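Local coordinates for aromatic-L-amino-acid decarboxylase (Catharanthus roseus, PDB 6EEW), which catalyses the decarboxylation of L-tryptophan to tryptamine and of 5-hydroxy-L-tryptophan to serotonin, using pyridoxal 5'-phosphate as cofactor in a homodimer, at residues S106-G112 against L380-Y385; T133-M137 against K358-F362; E136-M140 against G160-Q164. All coordinates share one frame; numbering follows the deposited sequence.

Contact 1 of 3, residues S106-G112 against L380-Y385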
loop_
_atom_site.group_PDB
_atom_site.type_symbol
_atom_site.label_atom_id
_atom_site.label_comp_id
_atom_site.label_asym_id
_atom_site.label_seq_id
_atom_site.Cartn_x
_atom_site.Cartn_y
_atom_site.Cartn_z
ATOM N N SER A 106 -19.385 1.057 -0.117
ATOM C CA SER A 106 -20.481 1.197 -1.069
ATOM C C SER A 106 -20.305 0.162 -2.174
ATOM O O SER A 106 -19.182 -0.164 -2.561
ATOM C CB SER A 106 -20.531 2.593 -1.692
ATOM O OG SER A 106 -19.439 2.770 -2.588
ATOM N N SER A 107 -21.423 -0.289 -2.740
ATOM C CA SER A 107 -21.322 -1.289 -3.792
ATOM C C SER A 107 -20.593 -0.754 -5.019
ATOM O O SER A 107 -19.869 -1.509 -5.682
ATOM C CB SER A 107 -22.708 -1.809 -4.164
ATOM O OG SER A 107 -23.537 -0.766 -4.595
ATOM N N ALA A 108 -20.754 0.532 -5.342
ATOM C CA ALA A 108 -20.002 1.083 -6.472
ATOM C C ALA A 108 -18.508 0.896 -6.256
ATOM O O ALA A 108 -17.779 0.483 -7.173
ATOM C CB ALA A 108 -20.327 2.559 -6.687
ATOM N N ALA A 109 -18.042 1.153 -5.032
ATOM C CA ALA A 109 -16.623 0.989 -4.740
ATOM C C ALA A 109 -16.218 -0.476 -4.791
ATOM O O ALA A 109 -15.108 -0.804 -5.218
ATOM C CB ALA A 109 -16.289 1.589 -3.376
ATOM N N PHE A 110 -17.092 -1.376 -4.345
ATOM C CA PHE A 110 -16.760 -2.792 -4.410
ATOM C C PHE A 110 -16.622 -3.259 -5.849
ATOM O O PHE A 110 -15.747 -4.075 -6.163
ATOM C CB PHE A 110 -17.811 -3.622 -3.691
ATOM C CG PHE A 110 -17.378 -5.019 -3.441
ATOM C CD1 PHE A 110 -16.471 -5.301 -2.429
ATOM C CD2 PHE A 110 -17.861 -6.059 -4.220
ATOM C CE1 PHE A 110 -16.060 -6.611 -2.191
ATOM C CE2 PHE A 110 -17.457 -7.372 -3.988
ATOM C CZ PHE A 110 -16.562 -7.648 -2.973
ATOM N N LEU A 111 -17.484 -2.761 -6.736
ATOM C CA LEU A 111 -17.314 -3.053 -8.148
ATOM C C LEU A 111 -15.973 -2.530 -8.636
ATOM O O LEU A 111 -15.270 -3.208 -9.392
ATOM C CB LEU A 111 -18.449 -2.428 -8.950
ATOM C CG LEU A 111 -19.852 -2.934 -8.588
ATOM C CD1 LEU A 111 -20.875 -2.345 -9.532
ATOM C CD2 LEU A 111 -19.897 -4.447 -8.626
ATOM N N GLY A 112 -15.593 -1.334 -8.186
ATOM C CA GLY A 112 -14.295 -0.797 -8.570
ATOM C C GLY A 112 -13.147 -1.655 -8.077
ATOM O O GLY A 112 -12.162 -1.858 -8.785
ATOM N N LEU A 380 -15.871 5.368 -9.952
ATOM C CA LEU A 380 -17.184 4.743 -9.893
ATOM C C LEU A 380 -18.001 5.308 -8.745
ATOM O O LEU A 380 -19.205 5.474 -8.887
ATOM C CB LEU A 380 -17.076 3.224 -9.760
ATOM C CG LEU A 380 -17.135 2.413 -11.066
ATOM C CD1 LEU A 380 -16.042 2.907 -12.008
ATOM C CD2 LEU A 380 -16.967 0.927 -10.797
ATOM N N ILE A 381 -17.372 5.653 -7.625
ATOM C CA ILE A 381 -18.124 6.241 -6.515
ATOM C C ILE A 381 -18.742 7.571 -6.940
ATOM O O ILE A 381 -19.960 7.799 -6.818
ATOM C CB ILE A 381 -17.206 6.430 -5.297
ATOM C CG1 ILE A 381 -16.699 5.085 -4.777
ATOM C CG2 ILE A 381 -17.913 7.227 -4.204
ATOM C CD1 ILE A 381 -15.676 5.228 -3.650
ATOM N N LEU A 382 -17.895 8.473 -7.427
ATOM C CA LEU A 382 -18.358 9.781 -7.861
ATOM C C LEU A 382 -19.457 9.653 -8.910
ATOM O O LEU A 382 -20.537 10.248 -8.774
ATOM C CB LEU A 382 -17.173 10.589 -8.375
ATOM C CG LEU A 382 -16.230 10.736 -7.185
ATOM C CD1 LEU A 382 -14.878 11.246 -7.637
ATOM C CD2 LEU A 382 -16.847 11.682 -6.171
ATOM N N ARG A 383 -19.210 8.866 -9.955
ATOM C CA ARG A 383 -20.193 8.754 -11.028
ATOM C C ARG A 383 -21.486 8.082 -10.570
ATOM O O ARG A 383 -22.564 8.431 -11.060
ATOM C CB ARG A 383 -19.609 7.997 -12.218
ATOM C CG ARG A 383 -18.603 8.799 -13.004
ATOM C CD ARG A 383 -18.376 8.190 -14.385
ATOM N NE ARG A 383 -19.565 8.270 -15.212
ATOM C CZ ARG A 383 -19.679 7.725 -16.424
ATOM N NH1 ARG A 383 -18.677 7.033 -16.966
ATOM N NH2 ARG A 383 -20.790 7.882 -17.097
ATOM N N SER A 384 -21.403 7.128 -9.638
ATOM C CA SER A 384 -22.577 6.336 -9.305
ATOM C C SER A 384 -23.482 7.031 -8.299
ATOM O O SER A 384 -24.686 6.756 -8.269
ATOM C CB SER A 384 -22.137 4.975 -8.768
ATOM O OG SER A 384 -21.132 4.403 -9.598
ATOM N N TYR A 385 -22.936 7.926 -7.474
ATOM C CA TYR A 385 -23.733 8.603 -6.466
ATOM C C TYR A 385 -23.932 10.091 -6.711
ATOM O O TYR A 385 -25.020 10.603 -6.422
ATOM C CB TYR A 385 -23.122 8.366 -5.079
ATOM C CG TYR A 385 -23.069 6.880 -4.794
ATOM C CD1 TYR A 385 -24.177 6.075 -5.051
ATOM C CD2 TYR A 385 -21.919 6.268 -4.317
ATOM C CE1 TYR A 385 -24.145 4.708 -4.815
ATOM C CE2 TYR A 385 -21.880 4.901 -4.077
ATOM C CZ TYR A 385 -22.993 4.124 -4.323
ATOM O OH TYR A 385 -22.954 2.761 -4.095
#

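Contact 2 of 3, residues T133-M137 against K358-F362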
loop_
_atom_site.group_PDB
_atom_site.type_symbol
_atom_site.label_atom_id
_atom_site.label_comp_id
_atom_site.label_asym_id
_atom_site.label_seq_id
_atom_site.Cartn_x
_atom_site.Cartn_y
_atom_site.Cartn_z
ATOM N N THR A 133 -3.372 5.694 -15.229
ATOM C CA THR A 133 -2.764 6.962 -14.834
ATOM C C THR A 133 -3.632 8.166 -15.197
ATOM O O THR A 133 -3.793 9.104 -14.391
ATOM C CB THR A 133 -1.388 7.082 -15.480
ATOM O OG1 THR A 133 -0.495 6.135 -14.878
ATOM C CG2 THR A 133 -0.853 8.472 -15.334
ATOM N N GLU A 134 -4.174 8.180 -16.413
ATOM C CA GLU A 134 -4.960 9.319 -16.852
ATOM C C GLU A 134 -6.233 9.461 -16.023
ATOM O O GLU A 134 -6.572 10.569 -15.579
ATOM C CB GLU A 134 -5.275 9.195 -18.341
ATOM C CG GLU A 134 -4.031 9.256 -19.214
ATOM C CD GLU A 134 -4.315 9.893 -20.565
ATOM O OE1 GLU A 134 -5.414 10.463 -20.727
ATOM O OE2 GLU A 134 -3.444 9.849 -21.460
ATOM N N LEU A 135 -6.938 8.354 -15.782
ATOM C CA LEU A 135 -8.129 8.421 -14.955
ATOM C C LEU A 135 -7.778 8.852 -13.545
ATOM O O LEU A 135 -8.580 9.516 -12.890
ATOM C CB LEU A 135 -8.852 7.070 -14.924
ATOM C CG LEU A 135 -10.146 7.083 -14.086
ATOM C CD1 LEU A 135 -11.234 7.970 -14.724
ATOM C CD2 LEU A 135 -10.695 5.685 -13.851
ATOM N N GLU A 136 -6.593 8.486 -13.049
ATOM C CA GLU A 136 -6.237 8.958 -11.714
ATOM C C GLU A 136 -6.073 10.469 -11.687
ATOM O O GLU A 136 -6.561 11.144 -10.771
ATOM C CB GLU A 136 -4.967 8.274 -11.229
ATOM C CG GLU A 136 -4.569 8.658 -9.810
ATOM C CD GLU A 136 -3.776 7.564 -9.112
ATOM O OE1 GLU A 136 -3.870 6.387 -9.550
ATOM O OE2 GLU A 136 -3.096 7.873 -8.101
ATOM N N MET A 137 -5.384 11.024 -12.682
ATOM C CA MET A 137 -5.275 12.474 -12.753
ATOM C C MET A 137 -6.654 13.131 -12.802
ATOM O O MET A 137 -6.934 14.094 -12.064
ATOM C CB MET A 137 -4.441 12.870 -13.968
ATOM C CG MET A 137 -3.042 12.319 -13.977
ATOM S SD MET A 137 -2.220 12.611 -15.551
ATOM C CE MET A 137 -2.086 14.403 -15.562
ATOM N N LYS A 358 2.115 16.166 -20.584
ATOM C CA LYS A 358 0.768 16.280 -20.042
ATOM C C LYS A 358 0.371 15.046 -19.242
ATOM O O LYS A 358 -0.804 14.885 -18.894
ATOM C CB LYS A 358 -0.233 16.530 -21.176
ATOM C CG LYS A 358 -0.056 15.596 -22.363
ATOM C CD LYS A 358 -1.214 15.688 -23.343
ATOM C CE LYS A 358 -0.948 16.679 -24.470
ATOM N NZ LYS A 358 -2.063 16.644 -25.477
ATOM N N VAL A 359 1.335 14.189 -18.916
ATOM C CA VAL A 359 1.071 12.863 -18.376
ATOM C C VAL A 359 2.213 12.501 -17.436
ATOM O O VAL A 359 3.367 12.877 -17.660
ATOM C CB VAL A 359 0.908 11.845 -19.531
ATOM C CG1 VAL A 359 1.610 10.563 -19.207
ATOM C CG2 VAL A 359 -0.573 11.627 -19.866
ATOM N N VAL A 360 1.897 11.739 -16.392
ATOM C CA VAL A 360 2.850 11.453 -15.331
ATOM C C VAL A 360 3.130 9.949 -15.256
ATOM O O VAL A 360 2.427 9.126 -15.841
ATOM C CB VAL A 360 2.342 11.969 -13.968
ATOM C CG1 VAL A 360 1.900 13.417 -14.091
ATOM C CG2 VAL A 360 1.218 11.105 -13.439
ATOM N N ASP A 361 4.216 9.611 -14.556
ATOM C CA ASP A 361 4.508 8.251 -14.121
ATOM C C ASP A 361 4.371 8.255 -12.605
ATOM O O ASP A 361 5.194 8.855 -11.901
ATOM C CB ASP A 361 5.901 7.782 -14.543
ATOM C CG ASP A 361 6.086 7.741 -16.054
ATOM O OD1 ASP A 361 5.138 7.362 -16.780
ATOM O OD2 ASP A 361 7.214 8.047 -16.509
ATOM N N PHE A 362 3.311 7.623 -12.096
ATOM C CA PHE A 362 3.017 7.781 -10.677
ATOM C C PHE A 362 4.030 7.084 -9.784
ATOM O O PHE A 362 4.038 7.333 -8.578
ATOM C CB PHE A 362 1.597 7.307 -10.351
ATOM C CG PHE A 362 0.548 8.398 -10.490
ATOM C CD1 PHE A 362 0.531 9.480 -9.607
ATOM C CD2 PHE A 362 -0.419 8.343 -11.487
ATOM C CE1 PHE A 362 -0.421 10.491 -9.729
ATOM C CE2 PHE A 362 -1.399 9.350 -11.613
ATOM C CZ PHE A 362 -1.400 10.423 -10.738
#

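Contact 3 of 3, residues E136-M140 against G160-Q164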
loop_
_atom_site.group_PDB
_atom_site.type_symbol
_atom_site.label_atom_id
_atom_site.label_comp_id
_atom_site.label_asym_id
_atom_site.label_seq_id
_atom_site.Cartn_x
_atom_site.Cartn_y
_atom_site.Cartn_z
ATOM N N GLU A 136 -6.593 8.486 -13.049
ATOM C CA GLU A 136 -6.237 8.958 -11.714
ATOM C C GLU A 136 -6.073 10.469 -11.687
ATOM O O GLU A 136 -6.561 11.144 -10.771
ATOM C CB GLU A 136 -4.967 8.274 -11.229
ATOM C CG GLU A 136 -4.569 8.658 -9.810
ATOM C CD GLU A 136 -3.776 7.564 -9.112
ATOM O OE1 GLU A 136 -3.870 6.387 -9.550
ATOM O OE2 GLU A 136 -3.096 7.873 -8.101
ATOM N N MET A 137 -5.384 11.024 -12.682
ATOM C CA MET A 137 -5.275 12.474 -12.753
ATOM C C MET A 137 -6.654 13.131 -12.802
ATOM O O MET A 137 -6.934 14.094 -12.064
ATOM C CB MET A 137 -4.441 12.870 -13.968
ATOM C CG MET A 137 -3.042 12.319 -13.977
ATOM S SD MET A 137 -2.220 12.611 -15.551
ATOM C CE MET A 137 -2.086 14.403 -15.562
ATOM N N ILE A 138 -7.536 12.617 -13.663
ATOM C CA ILE A 138 -8.865 13.212 -13.804
ATOM C C ILE A 138 -9.631 13.138 -12.485
ATOM O O ILE A 138 -10.277 14.106 -12.067
ATOM C CB ILE A 138 -9.646 12.530 -14.938
ATOM C CG1 ILE A 138 -8.980 12.777 -16.288
ATOM C CG2 ILE A 138 -11.027 13.067 -14.994
ATOM C CD1 ILE A 138 -9.519 11.869 -17.380
ATOM N N VAL A 139 -9.599 11.977 -11.821
ATOM C CA VAL A 139 -10.354 11.823 -10.579
ATOM C C VAL A 139 -9.808 12.746 -9.501
ATOM O O VAL A 139 -10.569 13.302 -8.698
ATOM C CB VAL A 139 -10.340 10.358 -10.112
ATOM C CG1 VAL A 139 -10.557 10.268 -8.581
ATOM C CG2 VAL A 139 -11.380 9.552 -10.866
ATOM N N MET A 140 -8.489 12.924 -9.454
ATOM C CA MET A 140 -7.935 13.820 -8.452
ATOM C C MET A 140 -8.352 15.260 -8.710
ATOM O O MET A 140 -8.622 16.005 -7.766
ATOM C CB MET A 140 -6.412 13.687 -8.393
ATOM C CG MET A 140 -5.955 12.398 -7.724
ATOM S SD MET A 140 -6.437 12.282 -5.986
ATOM C CE MET A 140 -5.263 13.363 -5.197
ATOM N N GLY A 160 -0.778 19.095 -8.262
ATOM C CA GLY A 160 -1.196 17.756 -8.631
ATOM C C GLY A 160 -1.571 16.929 -7.421
ATOM O O GLY A 160 -1.603 17.407 -6.279
ATOM N N GLY A 161 -1.900 15.677 -7.697
ATOM C CA GLY A 161 -2.297 14.772 -6.640
ATOM C C GLY A 161 -2.005 13.338 -7.010
ATOM O O GLY A 161 -1.796 12.996 -8.181
ATOM N N VAL A 162 -2.027 12.496 -5.988
ATOM C CA VAL A 162 -1.818 11.072 -6.156
ATOM C C VAL A 162 -2.637 10.327 -5.105
ATOM O O VAL A 162 -2.770 10.775 -3.962
ATOM C CB VAL A 162 -0.308 10.735 -6.075
ATOM C CG1 VAL A 162 0.314 11.240 -4.754
ATOM C CG2 VAL A 162 -0.100 9.260 -6.245
ATOM N N ILE A 163 -3.174 9.179 -5.499
ATOM C CA ILE A 163 -3.847 8.267 -4.581
ATOM C C ILE A 163 -2.803 7.340 -3.974
ATOM O O ILE A 163 -2.227 6.500 -4.667
ATOM C CB ILE A 163 -4.944 7.469 -5.290
ATOM C CG1 ILE A 163 -5.946 8.417 -5.933
ATOM C CG2 ILE A 163 -5.598 6.481 -4.317
ATOM C CD1 ILE A 163 -7.046 7.685 -6.762
ATOM N N GLN A 164 -2.544 7.523 -2.685
ATOM C CA GLN A 164 -1.718 6.650 -1.874
ATOM C C GLN A 164 -2.600 5.637 -1.144
ATOM O O GLN A 164 -3.833 5.641 -1.249
ATOM C CB GLN A 164 -0.900 7.486 -0.889
ATOM C CG GLN A 164 -0.088 8.587 -1.546
ATOM C CD GLN A 164 1.314 8.149 -1.888
ATOM O OE1 GLN A 164 1.720 7.040 -1.555
ATOM N NE2 GLN A 164 2.064 9.014 -2.560
#

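Contact 1 of 3, residues S106-G112 against L380-Y385
Ala108 CB is the knob at the middle of this contact, set in a hole formed by Leu380, Ile381, Ser384 and Tyr385. Ala108 CB reaches down to the backbone of the other helix, 4.3 Å from Ile381 CA, and also lies 3.8 Å from Tyr385 CE2, approaching that ring obliquely. To one flank, Ala109 CB meets Ile381 CD1 at 3.7 Å. The isoleucine puts CG1 beside its own backbone N (chi1 -64°), and its extended end runs out to the alanine. To the other flank, Leu380 CD2 rests against the backbone, 3.7 Å from Gly112 N, and also touches Leu111 CB. Ala108, Ala109 and Gly112 are the small residues met on the first helix, and the segment axes approach to 8.6 Å, roughly antiparallel at 142°. The contact joins the start of helix 107-119 to the long helix 375-409, which leads on to the four-stranded antiparallel sheet of this pyridoxal-phosphate enzyme. Toward the end of the contact, Ser106 is the N-cap: its OG accepts from Ala109 N at 3.2 Å and is itself bonded to Leu322 O. Ser106 OG also lies in the plane of the Tyr385 ring, at its edge and 3.6 Å from Tyr385 CE2. The phenol oxygen continues past the serine to the first turn, where Ala108 N gives Tyr385 OH a weak but nearly straight bond (3.4 Å, 166°), a partner for a first-turn amide with no carbonyl one turn back in the helix. At the dimer interface, Ser107 OG bonds Gln30 OE1 of the second subunit, whose Phe19 meets Tyr385 edge-to-face.

Contact 2 of 3, residues T133-M137 against K358-F362
Phe362 and Glu136 form the tight end of this contact. The carboxylate stacks on the ring with the planes 22° apart, Glu136 OE2 standing over the ring centre, 3.9 Å above it. From its own loop, Val360 CG2 lies over the opposite face, 3.6 Å from the ring plane, while Thr133 O lies in plane at the edge, 3.7 Å from Phe362 CE2. Glu136 lays CG against the ring as well, since that atom is anti to the backbone N (chi1 -177°), and its OE1 is held by a salt bridge to Arg371. A leucine at Phe362 would probably leave the carboxylate without a flat surface to lie on and open a gap beside Thr133. Toward Lys358 the fit is looser: Met137 SD comes no nearer than 4.3 Å to Val360 CG2, although its bent end brings CE to 3.6 Å from Lys358 O. The lysine side chain leads off to solvent. Glu134 touches Val359 CG2 through OE2, which is bonded to Trp126 NE1 and to Gly57 N of the second subunit. Loop 358-362 follows helix 346-350, which carries the tryptophan-binding Tyr348; it lies along helix 130-146, and Phe362 also reaches Val162 of strand 160-164.

Contact 3 of 3, residues E136-M140 against G160-Q164
Ile163 N donates to Glu136 OE2 in the single hydrogen bond between the two segments (2.9 Å, 161°). The amide meets the oxygen on its anti side, 28° out of the carboxylate plane; with its other oxygen paired to Arg371, the buried carboxylate is held through both oxygens. Strand 160-164 is an outer strand, within this chain, of the seven-stranded mixed sheet that forms the core of this type I pyridoxal-phosphate fold. Backbone bonds tie Gly160 and Val162 to strand 328-332, and the alternation of the strand turns the amide of Ile163 the other way, toward the glutamate. The van der Waals contacts come from Met140 and Ile163. Bent at both chi2 (-64°) and chi3, the methionine hooks over the strand and sets its methyl against the backbone, with Met140 CE 3.6 Å from Gly161 CA and 3.4 Å from Val162 N. The bare backbone of Gly161 gives the methyl this room, since a CB there would lie 2.4 Å from Met140 CE, a clash. Met140 SD lies 3.9 Å from Ile163 CG1, and Ile163 CD1 lies across the chain of the acid, 4.0 Å from Glu136 CG. Val162 CG2 also approaches Glu136 OE2, at 3.8 Å, not far round from the bonded amide.

Overall arrangement
Of the segments in these contacts, that on helix 107-119 comes first and, by meeting helix 375-409, closes the longest of the three loops in contact 1. The next helix, 130-146, opens the other two, both nested inside that loop. Contact 3 closes after only 19 intervening residues, on edge strand 160-164; contact 2 closes much later, in the loop that leads to helix 375-409. Contacts 2 and 3 share Glu136 and Met137 and touch directly, Phe362 lying against Gly161 and Val162, with centres about 7 Å apart. Contact 1 ties helix 107-119 to the long helix, while contacts 2 and 3 tie helix 130-146 to a late loop and to the main sheet, beside the second subunit.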